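Side-chain contacts in peptidase, zinc-dependent (Methanocorpusculum labreanum, PDB 3LMC), which probably acts as a zinc-dependent metallopeptidase of family M54, carrying a bound zinc ion and, apart from it, an iron ion in a four-cysteine site: residues S20-A25 and K179-C184; I140-K145 and R171-L176. All blocks are in the same frame, centred on the assembly; numbering follows the deposited sequence.

Contact 1 (S20-A25 and K179-C184); sequences SEELSA and KRKYFC. With FE (Fe (III) ion), chain B.
Glu22 and Lys181 both turn CG away from their own carbonyl carbon, chi1 -57° and -74°, and run on extended, which carries the carboxylate and the ammonium group toward one another across the 8.7 Å between CA of Glu22 and CA of Lys181. The result is a surface salt bridge between helix 16-27 and the loop leading from helix 173-178 to the four-cysteine iron site of this M54-family protein. NZ of Lys181 donates to OE1 of Glu22 at 2.9 Å, and OE1 receives it through its syn lone pair, on the side of the other oxygen; OE2 of Glu22 stays 3.9 Å from NZ, which leaves the grip one-armed. The two chains meet obliquely, and the aliphatic end of the lysine follows the same oxygen, with CE of Lys181 3.2 Å from OE1 of Glu22. Lys181 sits at the centre of an inverse gamma turn. Its ammonium group has a second and stronger partner in Asp141 of helix 136-154, so two carboxylates share one charge. The stem of Glu22 meanwhile rests on Ile140 and Val144 of that helix. A glutamine in place of Glu22 would probably leave the ammonium group of Lys181 with Asp141 as its remaining charged mate here and weaken the tie to helix 16-27. Three residues beyond Lys181 the loop reaches the metal: Cys184, with Cys160, Cys165 and Cys187, binds the iron, and is also the N-cap of helix 185-191. Its SG, set between backbone N and carbonyl carbon, lies 2.3 Å from the iron ion.

Contact 2 (I140-K145 and R171-L176); sequences IDRIVK and RNLDEL
Arg142 leaves helix 136-154 toward helix 173-178 and meets Leu173 with its outer half, from CD onward. With CG placed beside the backbone N (chi1 -66°) and the chain extended as far as NE, its CB and CG carry the side chain outward. CD of Arg142 comes within 4.2 Å of CD1 of Leu173, and NE lies 3.9 Å from CD2 of the same leucine. At CZ the methyl carbon CD2 of Leu173 stands 3.8 Å above the guanidinium plane, over its centre, so a branched aliphatic group covers one flat face of the cation while the N-H groups point elsewhere. The two side chains cross at about a right angle. At the tip, NH2 of Arg142 pairs with Asp177, just past the segment, and NH1 bonds to Asn127; these polar partners probably fix the rotation of the plane beneath the leucine. One turn further along the helix, Lys145 makes the second point of contact, its CB 3.9 Å from CD1 of Leu176. Its extended chain then passes the backbone of that leucine, with CD 3.7 Å from O of Leu176, and delivers the ammonium group to the carbonyl O of Lys179. The start of helix 173-178 is capped by Asn172: its OD1 accepts from N of Glu175 at 3.1 Å, the N-H pointing almost straight at it (172°). The short helix 173-178 therefore lies against the zinc-bearing helix 136-154, and Leu173 and Leu176 also touch Phe108 of strand 106-112, at the edge of the five-stranded sheet.

Both contacts converge on helix 136-154, which supplies two of the three histidine ligands of the zinc, His149 and His153; His159 is the third. Their centres are 12 Å apart, and two polar bonds tie them: NZ of Lys181 meets OD1 of Asp141 at 2.6 Å, and NZ of Lys145 probably donates to O of Lys179, also at 2.6 Å. CB of Glu22 also packs 3.7 Å from CG2 of Val144. Helix 136-154 thus has helix 16-27 on one side and residues 171-176 roughly across from it, with Lys181 bridging both helices of contact 1's surroundings. Contact 1 ends in the iron site, whereas in contact 2 Lys145's side chain is about 7 Å from that of His149, without touching it.

Contact 1 (S20-A25 and K179-C184)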
loop_
_atom_site.group_PDB
_atom_site.type_symbol
_atom_site.label_atom_id
_atom_site.label_comp_id
_atom_site.label_asym_id
_atom_site.label_seq_id
_atom_site.Cartn_x
_atom_site.Cartn_y
_atom_site.Cartn_z
ATOM N N SER A 20 -3.214 0.791 -10.274
ATOM C CA SER A 20 -2.804 -0.579 -10.543
ATOM C C SER A 20 -1.755 -0.652 -11.670
ATOM O O SER A 20 -0.762 -1.364 -11.560
ATOM C CB SER A 20 -4.033 -1.388 -10.954
ATOM O OG SER A 20 -3.664 -2.714 -11.266
ATOM N N GLU A 21 -1.981 0.077 -12.760
ATOM C CA GLU A 21 -1.126 -0.053 -13.948
ATOM C C GLU A 21 0.238 0.590 -13.759
ATOM O O GLU A 21 1.240 0.048 -14.212
ATOM C CB GLU A 21 -1.838 0.502 -15.197
ATOM C CG GLU A 21 -3.053 -0.343 -15.578
ATOM C CD GLU A 21 -3.948 0.318 -16.599
ATOM O OE1 GLU A 21 -3.568 1.387 -17.128
ATOM O OE2 GLU A 21 -5.033 -0.243 -16.874
ATOM N N GLU A 22 0.270 1.733 -13.073
ATOM C CA GLU A 22 1.526 2.421 -12.765
ATOM C C GLU A 22 2.326 1.723 -11.655
ATOM O O GLU A 22 3.560 1.764 -11.648
ATOM C CB GLU A 22 1.243 3.859 -12.348
ATOM C CG GLU A 22 0.483 4.668 -13.371
ATOM C CD GLU A 22 0.702 6.168 -13.201
ATOM O OE1 GLU A 22 1.538 6.565 -12.359
ATOM O OE2 GLU A 22 0.060 6.945 -13.928
ATOM N N LEU A 23 1.625 1.107 -10.704
ATOM C CA LEU A 23 2.296 0.321 -9.690
ATOM C C LEU A 23 2.976 -0.819 -10.416
ATOM O O LEU A 23 4.137 -1.123 -10.160
ATOM C CB LEU A 23 1.314 -0.230 -8.654
ATOM C CG LEU A 23 0.952 0.653 -7.456
ATOM C CD1 LEU A 23 -0.001 -0.084 -6.509
ATOM C CD2 LEU A 23 2.226 1.072 -6.724
ATOM N N SER A 24 2.258 -1.449 -11.336
ATOM C CA SER A 24 2.837 -2.568 -12.074
ATOM C C SER A 24 4.057 -2.140 -12.904
ATOM O O SER A 24 5.032 -2.875 -12.983
ATOM C CB SER A 24 1.794 -3.217 -12.975
ATOM O OG SER A 24 2.412 -4.153 -13.836
ATOM N N ALA A 25 4.003 -0.959 -13.521
ATOM C CA ALA A 25 5.115 -0.492 -14.353
ATOM C C ALA A 25 6.347 -0.160 -13.532
ATOM O O ALA A 25 7.445 -0.541 -13.892
ATOM C CB ALA A 25 4.710 0.709 -15.199
ATOM N N LYS A 179 9.508 12.962 -4.806
ATOM C CA LYS A 179 9.924 11.615 -5.206
ATOM C C LYS A 179 9.499 11.405 -6.651
ATOM O O LYS A 179 8.524 12.001 -7.102
ATOM C CB LYS A 179 9.304 10.548 -4.314
ATOM C CG LYS A 179 9.678 10.674 -2.853
ATOM C CD LYS A 179 8.824 9.748 -2.020
ATOM C CE LYS A 179 9.219 8.300 -2.204
ATOM N NZ LYS A 179 8.269 7.410 -1.466
ATOM N N ARG A 180 10.249 10.594 -7.384
ATOM C CA ARG A 180 9.905 10.285 -8.772
ATOM C C ARG A 180 9.404 8.849 -8.861
ATOM O O ARG A 180 9.577 8.069 -7.922
ATOM C CB ARG A 180 11.107 10.462 -9.701
ATOM C CG ARG A 180 11.457 11.912 -10.037
ATOM C CD ARG A 180 12.066 12.625 -8.844
ATOM N NE ARG A 180 12.896 13.756 -9.248
ATOM C CZ ARG A 180 12.532 15.031 -9.145
ATOM N NH1 ARG A 180 11.346 15.351 -8.644
ATOM N NH2 ARG A 180 13.360 15.986 -9.540
ATOM N N LYS A 181 8.750 8.518 -9.970
ATOM C CA LYS A 181 8.299 7.154 -10.187
ATOM C C LYS A 181 9.515 6.378 -10.666
ATOM O O LYS A 181 9.706 6.168 -11.867
ATOM C CB LYS A 181 7.138 7.105 -11.194
ATOM C CG LYS A 181 5.808 7.619 -10.602
ATOM C CD LYS A 181 4.754 7.866 -11.654
ATOM C CE LYS A 181 3.598 8.688 -11.077
ATOM N NZ LYS A 181 2.706 9.249 -12.139
ATOM N N TYR A 182 10.321 5.940 -9.705
ATOM C CA TYR A 182 11.725 5.637 -9.952
ATOM C C TYR A 182 12.312 4.832 -8.797
ATOM O O TYR A 182 12.235 5.245 -7.643
ATOM C CB TYR A 182 12.480 6.975 -10.077
ATOM C CG TYR A 182 13.986 6.904 -10.208
ATOM C CD1 TYR A 182 14.576 6.392 -11.352
ATOM C CD2 TYR A 182 14.820 7.400 -9.207
ATOM C CE1 TYR A 182 15.954 6.346 -11.494
ATOM C CE2 TYR A 182 16.214 7.355 -9.336
ATOM C CZ TYR A 182 16.768 6.824 -10.486
ATOM O OH TYR A 182 18.136 6.769 -10.647
ATOM N N PHE A 183 12.883 3.675 -9.103
ATOM C CA PHE A 183 13.748 2.992 -8.154
ATOM C C PHE A 183 15.180 3.246 -8.588
ATOM O O PHE A 183 15.541 2.918 -9.721
ATOM C CB PHE A 183 13.490 1.489 -8.173
ATOM C CG PHE A 183 12.249 1.071 -7.439
ATOM C CD1 PHE A 183 12.266 0.917 -6.077
ATOM C CD2 PHE A 183 11.076 0.805 -8.122
ATOM C CE1 PHE A 183 11.147 0.528 -5.401
ATOM C CE2 PHE A 183 9.946 0.414 -7.443
ATOM C CZ PHE A 183 9.985 0.269 -6.079
ATOM N N CYS A 184 16.000 3.823 -7.709
ATOM C CA CYS A 184 17.399 4.088 -8.057
ATOM C C CYS A 184 18.153 2.786 -8.338
ATOM O O CYS A 184 17.593 1.691 -8.216
ATOM C CB CYS A 184 18.106 4.878 -6.957
ATOM S SG CYS A 184 18.520 3.915 -5.487
HETATM FE FE FE B . 16.798 3.906 -3.895
#

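Contact 2 (I140-K145 and R171-L176)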
loop_
_atom_site.group_PDB
_atom_site.type_symbol
_atom_site.label_atom_id
_atom_site.label_comp_id
_atom_site.label_asym_id
_atom_site.label_seq_id
_atom_site.Cartn_x
_atom_site.Cartn_y
_atom_site.Cartn_z
ATOM N N ILE A 140 -3.278 10.012 -7.987
ATOM C CA ILE A 140 -2.695 8.800 -8.577
ATOM C C ILE A 140 -1.174 8.804 -8.381
ATOM O O ILE A 140 -0.584 7.820 -7.917
ATOM C CB ILE A 140 -3.018 8.707 -10.093
ATOM C CG1 ILE A 140 -4.520 8.509 -10.322
ATOM C CG2 ILE A 140 -2.210 7.565 -10.757
ATOM C CD1 ILE A 140 -4.965 8.718 -11.777
ATOM N N ASP A 141 -0.534 9.922 -8.718
ATOM C CA ASP A 141 0.911 10.049 -8.531
ATOM C C ASP A 141 1.300 9.665 -7.118
ATOM O O ASP A 141 2.245 8.905 -6.910
ATOM C CB ASP A 141 1.388 11.482 -8.732
ATOM C CG ASP A 141 1.316 11.935 -10.169
ATOM O OD1 ASP A 141 1.230 11.082 -11.075
ATOM O OD2 ASP A 141 1.351 13.163 -10.382
ATOM N N ARG A 142 0.603 10.244 -6.147
ATOM C CA ARG A 142 0.973 10.066 -4.747
ATOM C C ARG A 142 0.754 8.643 -4.256
ATOM O O ARG A 142 1.646 8.060 -3.625
ATOM C CB ARG A 142 0.226 11.071 -3.876
ATOM C CG ARG A 142 0.658 12.498 -4.156
ATOM C CD ARG A 142 -0.316 13.510 -3.522
ATOM N NE ARG A 142 0.181 14.867 -3.688
ATOM C CZ ARG A 142 -0.596 15.938 -3.846
ATOM N NH1 ARG A 142 -1.921 15.816 -3.860
ATOM N NH2 ARG A 142 -0.038 17.133 -4.009
ATOM N N ILE A 143 -0.404 8.065 -4.573
ATOM C CA ILE A 143 -0.687 6.684 -4.161
ATOM C C ILE A 143 0.285 5.687 -4.775
ATOM O O ILE A 143 0.671 4.716 -4.138
ATOM C CB ILE A 143 -2.099 6.235 -4.545
ATOM C CG1 ILE A 143 -3.137 7.154 -3.898
ATOM C CG2 ILE A 143 -2.326 4.764 -4.128
ATOM C CD1 ILE A 143 -4.573 6.774 -4.219
ATOM N N VAL A 144 0.659 5.913 -6.029
ATOM C CA VAL A 144 1.584 5.022 -6.704
ATOM C C VAL A 144 2.939 5.057 -6.012
ATOM O O VAL A 144 3.551 4.019 -5.767
ATOM C CB VAL A 144 1.803 5.458 -8.154
ATOM C CG1 VAL A 144 3.004 4.706 -8.759
ATOM C CG2 VAL A 144 0.530 5.250 -8.972
ATOM N N LYS A 145 3.403 6.270 -5.719
ATOM C CA LYS A 145 4.712 6.478 -5.129
ATOM C C LYS A 145 4.820 5.907 -3.715
ATOM O O LYS A 145 5.829 5.299 -3.352
ATOM C CB LYS A 145 5.008 7.968 -5.087
ATOM C CG LYS A 145 5.320 8.609 -6.434
ATOM C CD LYS A 145 5.310 10.128 -6.249
ATOM C CE LYS A 145 5.716 10.851 -7.504
ATOM N NZ LYS A 145 5.946 12.287 -7.172
ATOM N N ARG A 171 9.041 13.022 4.806
ATOM C CA ARG A 171 8.619 13.609 6.078
ATOM C C ARG A 171 7.251 14.268 5.954
ATOM O O ARG A 171 6.488 14.336 6.921
ATOM C CB ARG A 171 9.651 14.621 6.581
ATOM C CG ARG A 171 10.971 13.986 6.998
ATOM C CD ARG A 171 11.858 14.951 7.773
ATOM N NE ARG A 171 12.271 16.106 6.978
ATOM C CZ ARG A 171 13.275 16.094 6.107
ATOM N NH1 ARG A 171 13.964 14.982 5.900
ATOM N NH2 ARG A 171 13.587 17.194 5.435
ATOM N N ASN A 172 6.941 14.740 4.750
ATOM C CA ASN A 172 5.693 15.444 4.499
ATOM C C ASN A 172 5.278 15.343 3.033
ATOM O O ASN A 172 5.963 14.711 2.231
ATOM C CB ASN A 172 5.831 16.906 4.927
ATOM C CG ASN A 172 7.065 17.569 4.336
ATOM O OD1 ASN A 172 7.369 17.404 3.149
ATOM N ND2 ASN A 172 7.777 18.333 5.158
ATOM N N LEU A 173 4.164 15.973 2.682
ATOM C CA LEU A 173 3.621 15.853 1.334
ATOM C C LEU A 173 4.491 16.469 0.235
ATOM O O LEU A 173 4.530 15.955 -0.888
ATOM C CB LEU A 173 2.211 16.423 1.251
ATOM C CG LEU A 173 1.500 15.825 0.041
ATOM C CD1 LEU A 173 1.558 14.311 0.133
ATOM C CD2 LEU A 173 0.064 16.311 -0.052
ATOM N N ASP A 174 5.179 17.565 0.550
ATOM C CA ASP A 174 6.077 18.202 -0.404
ATOM C C ASP A 174 7.228 17.276 -0.793
ATOM O O ASP A 174 7.549 17.139 -1.979
ATOM C CB ASP A 174 6.614 19.513 0.159
ATOM C CG ASP A 174 5.554 20.601 0.206
ATOM O OD1 ASP A 174 4.520 20.463 -0.491
ATOM O OD2 ASP A 174 5.754 21.593 0.939
ATOM N N GLU A 175 7.848 16.650 0.206
ATOM C CA GLU A 175 8.879 15.636 -0.032
ATOM C C GLU A 175 8.359 14.446 -0.834
ATOM O O GLU A 175 9.061 13.912 -1.687
ATOM C CB GLU A 175 9.481 15.147 1.287
ATOM C CG GLU A 175 10.851 15.734 1.599
ATOM C CD GLU A 175 11.305 15.445 3.024
ATOM O OE1 GLU A 175 11.161 14.288 3.491
ATOM O OE2 GLU A 175 11.801 16.385 3.680
ATOM N N LEU A 176 7.127 14.027 -0.565
ATOM C CA LEU A 176 6.550 12.898 -1.298
ATOM C C LEU A 176 6.378 13.269 -2.777
ATOM O O LEU A 176 6.658 12.478 -3.679
ATOM C CB LEU A 176 5.221 12.457 -0.650
ATOM C CG LEU A 176 4.291 11.463 -1.355
ATOM C CD1 LEU A 176 5.056 10.380 -2.039
ATOM C CD2 LEU A 176 3.346 10.860 -0.363
#